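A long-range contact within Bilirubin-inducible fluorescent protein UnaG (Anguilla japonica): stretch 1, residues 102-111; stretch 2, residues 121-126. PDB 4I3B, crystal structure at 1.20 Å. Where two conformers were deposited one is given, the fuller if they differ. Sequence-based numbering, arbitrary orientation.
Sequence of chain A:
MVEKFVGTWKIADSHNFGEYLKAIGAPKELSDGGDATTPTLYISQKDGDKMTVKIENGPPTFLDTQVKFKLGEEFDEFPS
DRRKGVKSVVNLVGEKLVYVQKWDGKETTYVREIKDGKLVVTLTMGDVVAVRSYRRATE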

# COMPACT_ATOMS: atom_id res chain seq x y z
N LYS A 102 -11.22 -1.57 -6.16
CA LYS A 102 -12.11 -1.54 -7.32
C LYS A 102 -12.74 -0.16 -7.43
O LYS A 102 -13.19 0.40 -6.43
CB LYS A 102 -13.24 -2.55 -7.14
CG LYS A 102 -12.73 -3.98 -7.04
CD LYS A 102 -13.85 -4.96 -6.72
CE LYS A 102 -13.29 -6.27 -6.19
NZ LYS A 102 -14.33 -7.13 -5.51
N TRP A 103 -12.76 0.40 -8.64
CA TRP A 103 -13.30 1.73 -8.84
C TRP A 103 -13.55 1.89 -10.31
O TRP A 103 -12.77 1.40 -11.13
CB TRP A 103 -12.32 2.82 -8.34
CG TRP A 103 -11.21 3.14 -9.32
CD1 TRP A 103 -11.12 4.23 -10.12
CD2 TRP A 103 -10.06 2.34 -9.60
NE1 TRP A 103 -9.98 4.16 -10.90
CE2 TRP A 103 -9.33 2.99 -10.62
CE3 TRP A 103 -9.58 1.12 -9.12
CZ2 TRP A 103 -8.15 2.49 -11.13
CZ3 TRP A 103 -8.41 0.61 -9.64
CH2 TRP A 103 -7.69 1.31 -10.62
N ASP A 104 -14.67 2.50 -10.67
CA ASP A 104 -14.96 2.80 -12.07
C ASP A 104 -14.81 1.57 -12.99
O ASP A 104 -14.35 1.69 -14.12
CB ASP A 104 -14.05 3.92 -12.56
CG ASP A 104 -14.48 4.51 -13.90
OD1 ASP A 104 -15.70 4.54 -14.19
OD2 ASP A 104 -13.59 4.96 -14.65
N GLY A 105 -15.17 0.40 -12.49
CA GLY A 105 -15.07 -0.82 -13.30
C GLY A 105 -13.66 -1.38 -13.47
O GLY A 105 -13.45 -2.37 -14.19
N LYS A 106 -12.68 -0.75 -12.83
CA LYS A 106 -11.29 -1.17 -12.88
C LYS A 106 -10.89 -1.85 -11.55
O LYS A 106 -11.58 -1.72 -10.55
CB LYS A 106 -10.41 0.06 -13.10
CG LYS A 106 -10.72 0.80 -14.38
CD LYS A 106 -10.02 2.14 -14.39
CE LYS A 106 -10.34 2.93 -15.63
NZ LYS A 106 -9.79 4.32 -15.57
N GLU A 107 -9.81 -2.62 -11.57
CA GLU A 107 -9.26 -3.21 -10.35
C GLU A 107 -7.75 -3.06 -10.36
O GLU A 107 -7.15 -3.00 -11.43
CB GLU A 107 -9.69 -4.68 -10.17
CG GLU A 107 -11.21 -4.86 -10.21
CD GLU A 107 -11.72 -6.20 -9.64
OE1 GLU A 107 -11.05 -6.84 -8.80
OE2 GLU A 107 -12.84 -6.60 -10.04
N THR A 108 -7.17 -2.96 -9.17
CA THR A 108 -5.73 -2.99 -9.01
C THR A 108 -5.42 -3.79 -7.74
O THR A 108 -6.23 -3.84 -6.81
CB THR A 108 -5.12 -1.56 -8.97
OG1 THR A 108 -3.70 -1.67 -8.99
CG2 THR A 108 -5.56 -0.75 -7.76
N THR A 109 -4.25 -4.43 -7.70
CA THR A 109 -3.90 -5.33 -6.62
C THR A 109 -2.52 -5.01 -6.03
O THR A 109 -1.59 -4.67 -6.76
CB THR A 109 -3.96 -6.78 -7.15
OG1 THR A 109 -5.24 -7.01 -7.75
CG2 THR A 109 -3.73 -7.81 -6.03
N TYR A 110 -2.42 -5.16 -4.72
CA TYR A 110 -1.15 -5.06 -4.00
C TYR A 110 -0.95 -6.36 -3.25
O TYR A 110 -1.81 -6.76 -2.48
CB TYR A 110 -1.19 -3.93 -2.98
CG TYR A 110 -1.71 -2.63 -3.47
CD1 TYR A 110 -3.08 -2.45 -3.70
CD2 TYR A 110 -0.85 -1.56 -3.73
CE1 TYR A 110 -3.56 -1.24 -4.15
CE2 TYR A 110 -1.33 -0.36 -4.18
CZ TYR A 110 -2.68 -0.18 -4.38
OH TYR A 110 -3.14 1.04 -4.82
N VAL A 111 0.19 -7.02 -3.47
CA VAL A 111 0.53 -8.26 -2.77
C VAL A 111 1.70 -7.93 -1.86
O VAL A 111 2.74 -7.44 -2.33
CB VAL A 111 0.89 -9.41 -3.73
CG1 VAL A 111 1.29 -10.65 -2.98
CG2 VAL A 111 -0.27 -9.71 -4.72
N VAL A 121 6.13 -5.17 -1.42
CA VAL A 121 4.82 -4.98 -2.06
C VAL A 121 4.99 -5.01 -3.58
O VAL A 121 5.81 -4.27 -4.12
CB VAL A 121 4.11 -3.69 -1.56
CG1 VAL A 121 4.91 -2.42 -1.76
CG2 VAL A 121 2.75 -3.57 -2.20
N THR A 122 4.18 -5.83 -4.23
CA THR A 122 4.10 -5.88 -5.68
C THR A 122 2.74 -5.31 -6.08
O THR A 122 1.70 -5.77 -5.58
CB THR A 122 4.25 -7.32 -6.20
OG1 THR A 122 5.48 -7.88 -5.76
CG2 THR A 122 4.23 -7.36 -7.70
N LEU A 123 2.77 -4.31 -6.96
CA LEU A 123 1.62 -3.55 -7.36
C LEU A 123 1.32 -3.81 -8.81
O LEU A 123 2.20 -3.67 -9.67
CB LEU A 123 1.85 -2.05 -7.19
CG LEU A 123 2.34 -1.54 -5.83
CD1 LEU A 123 3.86 -1.71 -5.56
CD2 LEU A 123 2.00 -0.07 -5.69
N THR A 124 0.09 -4.17 -9.12
CA THR A 124 -0.29 -4.49 -10.48
C THR A 124 -1.52 -3.72 -10.92
O THR A 124 -2.56 -3.77 -10.25
CB THR A 124 -0.57 -6.00 -10.63
OG1 THR A 124 0.57 -6.74 -10.20
CG2 THR A 124 -0.87 -6.35 -12.07
N MET A 125 -1.41 -3.04 -12.06
CA MET A 125 -2.55 -2.41 -12.71
C MET A 125 -2.48 -2.80 -14.17
O MET A 125 -1.67 -2.28 -14.92
CB MET A 125 -2.50 -0.90 -12.55
CG MET A 125 -3.58 -0.19 -13.33
SD MET A 125 -5.23 -0.73 -12.83
CE MET A 125 -6.23 0.25 -13.94
N GLY A 126 -3.33 -3.75 -14.57
CA GLY A 126 -3.22 -4.30 -15.92
C GLY A 126 -1.83 -4.87 -16.17
O GLY A 126 -1.38 -5.74 -15.45
O HOH W 1 -5.22 -4.78 -12.66
O HOH W 2 5.43 -8.80 -3.08

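Along two neighbouring antiparallel strands, hydrogen-bonded residue pairs alternate with non-hydrogen-bonded ones, and this segment of UnaG illustrates the rule well. Strands 106-111 and 121-125 run at 168° to one another, their axes approaching to 4.6 Å. Thr-109 and Thr-124 form one hydrogen-bonded pair: Thr-109 N donates to Thr-124 O at 3.1 Å, and Thr-124 N returns the bond to Thr-109 O at 2.9 Å. Two residues along, the pattern repeats, with Val-111 N to Thr-122 O and Thr-122 N to Val-111 O both at 2.9 Å. All four bonds are nearly straight. Between them lies the non-hydrogen-bonded pair Tyr-110 and Leu-123, whose CA atoms are 4.6 Å apart; here the CA-H groups point at carbonyls that already accept an amide from the neighbouring pair, as where Tyr-110 CA lies 3.3 Å from Thr-122 O.

The ladder frays beyond Thr-109, and side chains and solvent take over. Thr-108 OG1 donates to Thr-124 O at 2.7 Å, so that this carbonyl accepts both a hydroxyl and an amide. Farther out, a water bridges the two stretches, donating to Glu-107 O and accepting from Gly-126 N, each at 2.9 Å.

Alternation also sorts the side chains. Thr-109, Val-111, Thr-122 and Thr-124 share one partly exposed face, while Tyr-110 and Leu-123 project from the other, where they are buried. There Tyr-110 CE2 meets Leu-123 CD2 at 3.7 Å, and Val-121 CG2 lies at the edge of the tyrosine ring, 4.0 Å from Tyr-110 CB.

Met-125 has the largest area covered by the opposing stretch. Its flexible, unbranched chain reaches back to the turn between Trp-103 and Lys-106, placing Met-125 CE 3.8 Å from Trp-103 CH2 in an apolar contact. The sulfur lies at the edge of the indole's six-membered ring, and Met-125 SD also approaches Glu-107 O to 3.3 Å.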